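Local structure of fibronectin type III domain-containing protein (Simiduia agarivorans, 6P2K) at residues V222-Y227 / H279-G284; G261-W266 / D288-Y293; A697-K702 / S746-D751. The protein probably hydrolyses xyloglucan or related beta-glucans through this two-propeller family 74 glycoside hydrolase module, part of a longer protein. All blocks are in the same frame, centred on the assembly; numbering follows the deposited sequence.

Contact 1 (V222-Y227 / H279-G284)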
loop_
_atom_site.group_PDB
_atom_site.type_symbol
_atom_site.label_atom_id
_atom_site.label_comp_id
_atom_site.label_asym_id
_atom_site.label_seq_id
_atom_site.Cartn_x
_atom_site.Cartn_y
_atom_site.Cartn_z
ATOM N N VAL B 222 -16.679 -64.595 -20.083
ATOM C CA VAL B 222 -17.470 -63.385 -20.304
ATOM C C VAL B 222 -16.676 -62.408 -21.160
ATOM O O VAL B 222 -15.464 -62.249 -20.977
ATOM C CB VAL B 222 -17.901 -62.720 -18.980
ATOM C CG1 VAL B 222 -18.902 -61.622 -19.264
ATOM C CG2 VAL B 222 -18.523 -63.748 -18.042
ATOM N N LEU B 223 -17.371 -61.748 -22.086
ATOM C CA LEU B 223 -16.787 -60.776 -23.001
ATOM C C LEU B 223 -17.490 -59.435 -22.830
ATOM O O LEU B 223 -18.724 -59.375 -22.806
ATOM C CB LEU B 223 -16.905 -61.259 -24.450
ATOM C CG LEU B 223 -16.361 -60.379 -25.579
ATOM C CD1 LEU B 223 -14.845 -60.455 -25.644
ATOM C CD2 LEU B 223 -16.978 -60.776 -26.919
ATOM N N TYR B 224 -16.703 -58.364 -22.715
ATOM C CA TYR B 224 -17.216 -57.005 -22.610
ATOM C C TYR B 224 -16.767 -56.193 -23.817
ATOM O O TYR B 224 -15.668 -56.391 -24.345
ATOM C CB TYR B 224 -16.738 -56.319 -21.324
ATOM C CG TYR B 224 -17.063 -57.082 -20.060
ATOM C CD1 TYR B 224 -18.257 -56.870 -19.385
ATOM C CD2 TYR B 224 -16.172 -58.011 -19.538
ATOM C CE1 TYR B 224 -18.557 -57.563 -18.228
ATOM C CE2 TYR B 224 -16.463 -58.708 -18.383
ATOM C CZ TYR B 224 -17.657 -58.481 -17.732
ATOM O OH TYR B 224 -17.950 -59.176 -16.582
ATOM N N ALA B 225 -17.618 -55.265 -24.247
ATOM C CA ALA B 225 -17.324 -54.511 -25.457
ATOM C C ALA B 225 -18.079 -53.190 -25.444
ATOM O O ALA B 225 -19.093 -53.034 -24.760
ATOM C CB ALA B 225 -17.683 -55.317 -26.709
ATOM N N THR B 226 -17.553 -52.236 -26.209
ATOM C CA THR B 226 -18.248 -50.999 -26.531
ATOM C C THR B 226 -18.479 -50.947 -28.032
ATOM O O THR B 226 -17.606 -51.330 -28.818
ATOM C CB THR B 226 -17.466 -49.758 -26.082
ATOM O OG1 THR B 226 -16.457 -49.451 -27.051
ATOM C CG2 THR B 226 -16.813 -49.990 -24.729
ATOM N N TYR B 227 -19.661 -50.482 -28.429
ATOM C CA TYR B 227 -20.053 -50.442 -29.829
ATOM C C TYR B 227 -20.474 -49.030 -30.199
ATOM O O TYR B 227 -21.121 -48.337 -29.408
ATOM C CB TYR B 227 -21.191 -51.425 -30.113
ATOM C CG TYR B 227 -20.727 -52.838 -30.382
ATOM C CD1 TYR B 227 -20.522 -53.732 -29.338
ATOM C CD2 TYR B 227 -20.505 -53.282 -31.681
ATOM C CE1 TYR B 227 -20.103 -55.029 -29.581
ATOM C CE2 TYR B 227 -20.088 -54.576 -31.934
ATOM C CZ TYR B 227 -19.890 -55.444 -30.882
ATOM O OH TYR B 227 -19.478 -56.732 -31.132
ATOM N N HIS B 279 -15.981 -59.875 -11.821
ATOM C CA HIS B 279 -15.031 -59.206 -12.699
ATOM C C HIS B 279 -14.962 -57.722 -12.376
ATOM O O HIS B 279 -15.997 -57.065 -12.211
ATOM C CB HIS B 279 -15.414 -59.395 -14.167
ATOM C CG HIS B 279 -15.743 -60.808 -14.528
ATOM N ND1 HIS B 279 -16.514 -61.134 -15.621
ATOM C CD2 HIS B 279 -15.398 -61.981 -13.945
ATOM C CE1 HIS B 279 -16.637 -62.448 -15.692
ATOM N NE2 HIS B 279 -15.970 -62.985 -14.689
ATOM N N LYS B 280 -13.745 -57.199 -12.294
ATOM C CA LYS B 280 -13.507 -55.765 -12.276
ATOM C C LYS B 280 -13.142 -55.331 -13.689
ATOM O O LYS B 280 -12.234 -55.904 -14.302
ATOM C CB LYS B 280 -12.391 -55.404 -11.295
ATOM C CG LYS B 280 -12.668 -55.808 -9.853
ATOM C CD LYS B 280 -13.535 -54.782 -9.141
ATOM C CE LYS B 280 -13.891 -55.249 -7.735
ATOM N NZ LYS B 280 -14.616 -54.199 -6.962
ATOM N N VAL B 281 -13.861 -54.339 -14.210
ATOM C CA VAL B 281 -13.679 -53.863 -15.577
ATOM C C VAL B 281 -13.286 -52.393 -15.533
ATOM O O VAL B 281 -13.938 -51.591 -14.858
ATOM C CB VAL B 281 -14.946 -54.065 -16.425
ATOM C CG1 VAL B 281 -14.668 -53.714 -17.877
ATOM C CG2 VAL B 281 -15.444 -55.498 -16.301
ATOM N N LEU B 282 -12.228 -52.047 -16.261
ATOM C CA LEU B 282 -11.694 -50.694 -16.315
ATOM C C LEU B 282 -12.142 -50.027 -17.608
ATOM O O LEU B 282 -12.038 -50.626 -18.683
ATOM C CB LEU B 282 -10.168 -50.730 -16.231
ATOM C CG LEU B 282 -9.396 -49.453 -15.923
ATOM C CD1 LEU B 282 -9.848 -48.876 -14.595
ATOM C CD2 LEU B 282 -7.911 -49.771 -15.894
ATOM N N LEU B 283 -12.633 -48.790 -17.511
ATOM C CA LEU B 283 -13.252 -48.152 -18.672
ATOM C C LEU B 283 -12.975 -46.654 -18.669
ATOM O O LEU B 283 -13.459 -45.928 -17.794
ATOM C CB LEU B 283 -14.753 -48.422 -18.702
ATOM C CG LEU B 283 -15.487 -47.900 -19.935
ATOM C CD1 LEU B 283 -15.026 -48.628 -21.195
ATOM C CD2 LEU B 283 -16.996 -48.027 -19.757
ATOM N N GLY B 284 -12.214 -46.197 -19.664
ATOM C CA GLY B 284 -12.057 -44.784 -19.944
ATOM C C GLY B 284 -12.693 -44.423 -21.273
ATOM O O GLY B 284 -13.615 -45.110 -21.722
#
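Y224 and H279 both set CG anti to the carbonyl carbon, beside the backbone N (chi1 -55° and -48°). Their rings then meet rim to rim, with planes almost perpendicular at 89°. Y224 OH and H279 ND1 are hydrogen-bonded at 2.6 Å, and either could be the donor. ND1 lies in the plane of the Y224 ring, at its edge. W299 NE1 makes a second hydrogen bond to the same buried hydroxyl. V281 covers one face of the tyrosine: its CG2 stands over the ring centre, 4.0 Å from the centroid, in a CH-pi contact. The two strands are each second in their four-stranded antiparallel sheet, and those sheets are neighbouring blades of the first seven-bladed propeller. Their axes come within 9.9 Å, so the blades pack face to face through side chains. A phenylalanine in place of Y224 would keep the ring under V281 but would probably leave H279 ND1 and W299 NE1 without their shared partner. V222 CG2 comes in the plane of the imidazole, at its edge, 3.3 Å from H279 CE1. Further along, T226 CG2 touches L283 CD1 at 4.2 Å, while T226 OG1 bonds to Y265 O.

Contact 2 (G261-W266 / D288-Y293)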
loop_
_atom_site.group_PDB
_atom_site.type_symbol
_atom_site.label_atom_id
_atom_site.label_comp_id
_atom_site.label_asym_id
_atom_site.label_seq_id
_atom_site.Cartn_x
_atom_site.Cartn_y
_atom_site.Cartn_z
ATOM N N GLY B 261 -24.102 -40.584 -19.583
ATOM C CA GLY B 261 -24.607 -40.757 -20.925
ATOM C C GLY B 261 -23.751 -40.050 -21.958
ATOM O O GLY B 261 -23.027 -39.095 -21.665
ATOM N N ASN B 262 -23.824 -40.556 -23.189
ATOM C CA ASN B 262 -23.251 -39.894 -24.362
ATOM C C ASN B 262 -21.741 -39.685 -24.215
ATOM O O ASN B 262 -21.231 -38.567 -24.293
ATOM C CB ASN B 262 -23.972 -38.564 -24.621
ATOM C CG ASN B 262 -23.690 -38.002 -26.001
ATOM O OD1 ASN B 262 -23.595 -38.743 -26.981
ATOM N ND2 ASN B 262 -23.557 -36.682 -26.083
ATOM N N ARG B 263 -21.025 -40.790 -24.008
ATOM C CA ARG B 263 -19.577 -40.760 -23.872
ATOM C C ARG B 263 -18.943 -41.794 -24.792
ATOM O O ARG B 263 -19.533 -42.837 -25.085
ATOM C CB ARG B 263 -19.139 -41.016 -22.422
ATOM C CG ARG B 263 -19.758 -40.070 -21.409
ATOM C CD ARG B 263 -19.402 -38.624 -21.711
ATOM N NE ARG B 263 -19.365 -37.808 -20.500
ATOM C CZ ARG B 263 -18.821 -36.595 -20.431
ATOM N NH1 ARG B 263 -18.270 -36.048 -21.509
ATOM N NH2 ARG B 263 -18.831 -35.929 -19.284
ATOM N N ARG B 264 -17.720 -41.496 -25.234
ATOM C CA ARG B 264 -17.013 -42.334 -26.204
ATOM C C ARG B 264 -16.209 -43.428 -25.497
ATOM O O ARG B 264 -14.989 -43.528 -25.627
ATOM C CB ARG B 264 -16.109 -41.473 -27.078
ATOM C CG ARG B 264 -16.815 -40.359 -27.828
ATOM C CD ARG B 264 -15.834 -39.245 -28.133
ATOM N NE ARG B 264 -16.247 -38.407 -29.252
ATOM C CZ ARG B 264 -16.547 -37.117 -29.139
ATOM N NH1 ARG B 264 -16.488 -36.526 -27.955
ATOM N NH2 ARG B 264 -16.910 -36.418 -30.206
ATOM N N TYR B 265 -16.924 -44.259 -24.740
ATOM C CA TYR B 265 -16.282 -45.330 -23.987
ATOM C C TYR B 265 -15.574 -46.295 -24.928
ATOM O O TYR B 265 -16.114 -46.681 -25.967
ATOM C CB TYR B 265 -17.318 -46.080 -23.150
ATOM C CG TYR B 265 -17.996 -45.229 -22.103
ATOM C CD1 TYR B 265 -17.279 -44.708 -21.034
ATOM C CD2 TYR B 265 -19.356 -44.952 -22.179
ATOM C CE1 TYR B 265 -17.893 -43.931 -20.070
ATOM C CE2 TYR B 265 -19.981 -44.174 -21.215
ATOM C CZ TYR B 265 -19.243 -43.667 -20.165
ATOM O OH TYR B 265 -19.850 -42.891 -19.203
ATOM N N TRP B 266 -14.357 -46.688 -24.561
ATOM C CA TRP B 266 -13.573 -47.562 -25.423
ATOM C C TRP B 266 -12.530 -48.299 -24.593
ATOM O O TRP B 266 -12.279 -47.970 -23.431
ATOM C CB TRP B 266 -12.938 -46.766 -26.574
ATOM C CG TRP B 266 -11.704 -45.948 -26.245
ATOM C CD1 TRP B 266 -11.233 -45.598 -25.007
ATOM C CD2 TRP B 266 -10.798 -45.367 -27.192
ATOM N NE1 TRP B 266 -10.086 -44.852 -25.129
ATOM C CE2 TRP B 266 -9.798 -44.696 -26.460
ATOM C CE3 TRP B 266 -10.731 -45.359 -28.589
ATOM C CZ2 TRP B 266 -8.748 -44.021 -27.079
ATOM C CZ3 TRP B 266 -9.688 -44.691 -29.200
ATOM C CH2 TRP B 266 -8.712 -44.029 -28.445
ATOM N N ASP B 288 -13.506 -37.553 -24.203
ATOM C CA ASP B 288 -14.384 -37.128 -23.116
ATOM C C ASP B 288 -13.648 -37.074 -21.780
ATOM O O ASP B 288 -12.838 -37.950 -21.462
ATOM C CB ASP B 288 -15.581 -38.069 -23.009
ATOM C CG ASP B 288 -16.524 -37.947 -24.189
ATOM O OD1 ASP B 288 -16.895 -36.809 -24.541
ATOM O OD2 ASP B 288 -16.890 -38.989 -24.766
ATOM N N ARG B 289 -13.955 -36.043 -20.987
ATOM C CA ARG B 289 -13.348 -35.814 -19.675
ATOM C C ARG B 289 -14.360 -36.161 -18.587
ATOM O O ARG B 289 -15.292 -35.394 -18.329
ATOM C CB ARG B 289 -12.885 -34.366 -19.533
ATOM C CG ARG B 289 -11.777 -33.961 -20.484
ATOM C CD ARG B 289 -11.178 -32.609 -20.099
ATOM N NE ARG B 289 -9.994 -32.310 -20.896
ATOM C CZ ARG B 289 -8.774 -32.769 -20.626
ATOM N NH1 ARG B 289 -8.567 -33.543 -19.567
ATOM N NH2 ARG B 289 -7.759 -32.452 -21.417
ATOM N N PHE B 290 -14.163 -37.310 -17.934
ATOM C CA PHE B 290 -14.997 -37.681 -16.798
ATOM C C PHE B 290 -14.227 -38.454 -15.736
ATOM O O PHE B 290 -14.844 -38.949 -14.786
ATOM C CB PHE B 290 -16.207 -38.515 -17.249
ATOM C CG PHE B 290 -15.840 -39.719 -18.072
ATOM C CD1 PHE B 290 -15.391 -40.884 -17.468
ATOM C CD2 PHE B 290 -15.948 -39.686 -19.449
ATOM C CE1 PHE B 290 -15.051 -41.986 -18.224
ATOM C CE2 PHE B 290 -15.613 -40.785 -20.208
ATOM C CZ PHE B 290 -15.163 -41.936 -19.596
ATOM N N GLY B 291 -12.909 -38.579 -15.864
ATOM C CA GLY B 291 -12.157 -39.452 -14.987
ATOM C C GLY B 291 -12.087 -40.871 -15.520
ATOM O O GLY B 291 -11.920 -41.076 -16.725
ATOM N N LEU B 292 -12.237 -41.858 -14.640
ATOM C CA LEU B 292 -12.056 -43.252 -15.020
ATOM C C LEU B 292 -12.991 -44.130 -14.197
ATOM O O LEU B 292 -13.124 -43.942 -12.985
ATOM C CB LEU B 292 -10.597 -43.678 -14.824
ATOM C CG LEU B 292 -10.177 -45.111 -15.148
ATOM C CD1 LEU B 292 -10.469 -45.447 -16.602
ATOM C CD2 LEU B 292 -8.696 -45.288 -14.844
ATOM N N TYR B 293 -13.634 -45.085 -14.865
ATOM C CA TYR B 293 -14.599 -45.977 -14.237
ATOM C C TYR B 293 -13.986 -47.344 -13.965
ATOM O O TYR B 293 -13.212 -47.866 -14.775
ATOM C CB TYR B 293 -15.834 -46.173 -15.121
ATOM C CG TYR B 293 -16.831 -45.037 -15.130
ATOM C CD1 TYR B 293 -17.705 -44.840 -14.067
ATOM C CD2 TYR B 293 -16.929 -44.191 -16.226
ATOM C CE1 TYR B 293 -18.633 -43.814 -14.089
ATOM C CE2 TYR B 293 -17.848 -43.167 -16.257
ATOM C CZ TYR B 293 -18.698 -42.982 -15.188
ATOM O OH TYR B 293 -19.615 -41.959 -15.223
HETATM O O HOH W 1 -19.229 -37.053 -25.924
HETATM O O HOH W 2 -15.528 -33.951 -22.048
HETATM O O HOH W 3 -16.366 -34.274 -25.622
#
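R263, R264 and D288 form a salt-bridge network at one end of a propeller blade. Residues 261-264 lead into the first strand of this blade, 265-270. Residues 288-291 belong to the loop between its second and third strands. The carboxylate of D288 ties the two loops together. Its OD2 accepts the backbone N-H of R264 at 2.7 Å, and the donor arrives nearly along the C-O axis of the acceptor. The bond is fairly straight, with 158° at the hydrogen. R264 is also the centre of an inverse gamma turn, closed by a weak bond from Y265 N to R263 O. OD1 takes both arginines: R263 NH1 and R264 NH1 each lie 3.4 Å from D288 OD1, in salt bridges whose hydrogen bonds are weak. Two waters also donate to D288 OD1, and one of them reaches N262 O as well. OD1 thus has four donors, the two arginines being weak ones, which would probably stabilise its negative charge. Each arginine has a further anchor: E260 pairs with R263 NH2, and L234 O accepts from R264 NH2. The R263 chain bends at chi2 (-60°), which brings CD back beside the carboxylate. F290 CD2 lies over one face of the R263 guanidinium, offset toward its rim and 4.0 Å from R263 NE. The F290 ring meets both this group and Y265. The edge of Y265 points at the F290 face in an offset edge-to-face pair, planes 60° apart, with Y265 CE1 3.4 Å from F290 CZ. Beyond it, Y265 OH binds E260 O, Y293 OH binds E260 N, and Y265 OH rests 3.6 Å from Y293 CE2.

Contact 3 (A697-K702 / S746-D751)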
loop_
_atom_site.group_PDB
_atom_site.type_symbol
_atom_site.label_atom_id
_atom_site.label_comp_id
_atom_site.label_asym_id
_atom_site.label_seq_id
_atom_site.Cartn_x
_atom_site.Cartn_y
_atom_site.Cartn_z
ATOM N N ALA B 697 18.753 -19.188 -37.424
ATOM C CA ALA B 697 19.129 -18.023 -36.639
ATOM C C ALA B 697 20.523 -17.562 -37.036
ATOM O O ALA B 697 21.325 -18.325 -37.582
ATOM C CB ALA B 697 19.076 -18.317 -35.135
ATOM N N GLY B 698 20.795 -16.295 -36.743
ATOM C CA GLY B 698 22.103 -15.720 -36.974
ATOM C C GLY B 698 22.479 -14.746 -35.879
ATOM O O GLY B 698 21.640 -13.966 -35.419
ATOM N N ALA B 699 23.738 -14.792 -35.447
ATOM C CA ALA B 699 24.267 -13.868 -34.455
ATOM C C ALA B 699 25.782 -13.980 -34.464
ATOM O O ALA B 699 26.318 -15.089 -34.548
ATOM C CB ALA B 699 23.718 -14.166 -33.052
ATOM N N GLY B 700 26.458 -12.836 -34.385
ATOM C CA GLY B 700 27.912 -12.846 -34.404
ATOM C C GLY B 700 28.435 -13.532 -35.651
ATOM O O GLY B 700 28.023 -13.229 -36.777
ATOM N N ASN B 701 29.342 -14.489 -35.455
ATOM C CA ASN B 701 29.907 -15.273 -36.544
ATOM C C ASN B 701 29.243 -16.640 -36.679
ATOM O O ASN B 701 29.866 -17.581 -37.183
ATOM C CB ASN B 701 31.417 -15.434 -36.353
ATOM C CG ASN B 701 31.772 -16.163 -35.063
ATOM O OD1 ASN B 701 30.929 -16.341 -34.183
ATOM N ND2 ASN B 701 33.026 -16.583 -34.946
ATOM N N LYS B 702 27.989 -16.773 -36.246
ATOM C CA LYS B 702 27.325 -18.068 -36.202
ATOM C C LYS B 702 25.972 -18.018 -36.902
ATOM O O LYS B 702 25.214 -17.053 -36.758
ATOM C CB LYS B 702 27.141 -18.544 -34.754
ATOM C CG LYS B 702 28.442 -18.749 -33.986
ATOM C CD LYS B 702 29.232 -19.942 -34.511
ATOM C CE LYS B 702 30.627 -19.983 -33.904
ATOM N NZ LYS B 702 31.372 -21.222 -34.262
ATOM N N SER B 746 14.986 -20.645 -33.178
ATOM C CA SER B 746 16.293 -20.701 -32.538
ATOM C C SER B 746 16.759 -19.292 -32.209
ATOM O O SER B 746 16.528 -18.356 -32.980
ATOM C CB SER B 746 17.335 -21.412 -33.423
ATOM O OG SER B 746 16.930 -22.731 -33.745
ATOM N N ARG B 747 17.406 -19.147 -31.054
ATOM C CA ARG B 747 17.994 -17.883 -30.636
ATOM C C ARG B 747 19.355 -18.160 -30.020
ATOM O O ARG B 747 19.513 -19.118 -29.257
ATOM C CB ARG B 747 17.121 -17.138 -29.613
ATOM C CG ARG B 747 15.798 -16.619 -30.145
ATOM C CD ARG B 747 15.153 -15.673 -29.145
ATOM N NE ARG B 747 13.721 -15.500 -29.382
ATOM C CZ ARG B 747 13.199 -14.555 -30.156
ATOM N NH1 ARG B 747 13.995 -13.691 -30.777
ATOM N NH2 ARG B 747 11.882 -14.470 -30.311
ATOM N N PHE B 748 20.334 -17.329 -30.354
ATOM C CA PHE B 748 21.627 -17.365 -29.686
ATOM C C PHE B 748 21.552 -16.472 -28.456
ATOM O O PHE B 748 21.287 -15.271 -28.567
ATOM C CB PHE B 748 22.746 -16.915 -30.623
ATOM C CG PHE B 748 23.080 -17.917 -31.689
ATOM C CD1 PHE B 748 23.889 -19.004 -31.406
ATOM C CD2 PHE B 748 22.581 -17.775 -32.974
ATOM C CE1 PHE B 748 24.199 -19.927 -32.385
ATOM C CE2 PHE B 748 22.886 -18.697 -33.957
ATOM C CZ PHE B 748 23.695 -19.775 -33.660
ATOM N N ILE B 749 21.776 -17.060 -27.284
ATOM C CA ILE B 749 21.541 -16.385 -26.015
ATOM C C ILE B 749 22.736 -16.625 -25.106
ATOM O O ILE B 749 23.188 -17.766 -24.956
ATOM C CB ILE B 749 20.239 -16.876 -25.353
ATOM C CG1 ILE B 749 19.039 -16.516 -26.232
ATOM C CG2 ILE B 749 20.080 -16.281 -23.961
ATOM C CD1 ILE B 749 17.715 -16.920 -25.655
ATOM N N LYS B 750 23.247 -15.551 -24.508
ATOM C CA LYS B 750 24.336 -15.637 -23.545
ATOM C C LYS B 750 23.759 -15.820 -22.147
ATOM O O LYS B 750 22.909 -15.038 -21.713
ATOM C CB LYS B 750 25.208 -14.383 -23.599
ATOM C CG LYS B 750 26.413 -14.430 -22.675
ATOM C CD LYS B 750 27.452 -13.392 -23.071
ATOM C CE LYS B 750 28.633 -14.035 -23.783
ATOM N NZ LYS B 750 29.905 -13.857 -23.018
ATOM N N ASP B 751 24.221 -16.855 -21.448
ATOM C CA ASP B 751 23.721 -17.188 -20.118
ATOM C C ASP B 751 24.913 -17.502 -19.228
ATOM O O ASP B 751 25.612 -18.495 -19.455
ATOM C CB ASP B 751 22.749 -18.368 -20.172
ATOM C CG ASP B 751 22.165 -18.711 -18.816
ATOM O OD1 ASP B 751 21.395 -17.892 -18.271
ATOM O OD2 ASP B 751 22.475 -19.804 -18.293
#
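Strand 697-699 and strand 746-751 run in the same sense, 24° apart, with axes 6.5 Å from each other at the nearest point; A697 faces S746 and A699 faces F748. The first segment then reverses in a type II' beta turn from A699 to K702. A699 N bonds to K702 O at 3.0 Å and K702 N to A699 O at 2.9 Å, with G700 at positive phi (57°). F748 has the largest share of the contact. Its CG is anti to the carbonyl carbon (chi1 -72°), and the ring reaches across to the hairpin. F748 CD2 touches A699 CB at 3.8 Å. F748 CZ touches K702 CB, also at 3.8 Å. A697 O sits in the ring plane, at the edge near CE2. Both strands are edge strands of their four-stranded sheets, in adjacent blades of the second propeller. Strand 7-8, from the N terminus ahead of the first propeller, forms the opposite edge of the sheet that holds 745-751. M774, near the C terminus, also packs on F748, A699 and K702, whose chain bends away at chi2 and bonds to T722 OG1 through NZ. R747 points away from the hairpin, and its NE bonds to V406 O, next to the zinc ligand D405. At the other end of the pair, A697 CB lies 3.3 Å from S746 O.

In the fold
Contacts 1 and 2 meet in one blade of the first propeller, their centres 13 Å apart. Strand 278-285 gives contact 1 its second segment and lies between the two strands that contact 2 enters. L283 N is 2.9 Å from Y293 O, a probable hydrogen bond between neighbouring strands. Contact 1 also joins this blade to the preceding one. Contact 3 is in the second propeller, across the centre of the chain, 55 Å from contact 1 and 48 Å from contact 2, centre to centre. The side chain of R289 is about 9 Å from that of Q16, a zinc ligand, while that of R747 is about 4 Å from another zinc ion, held by D405 and D513.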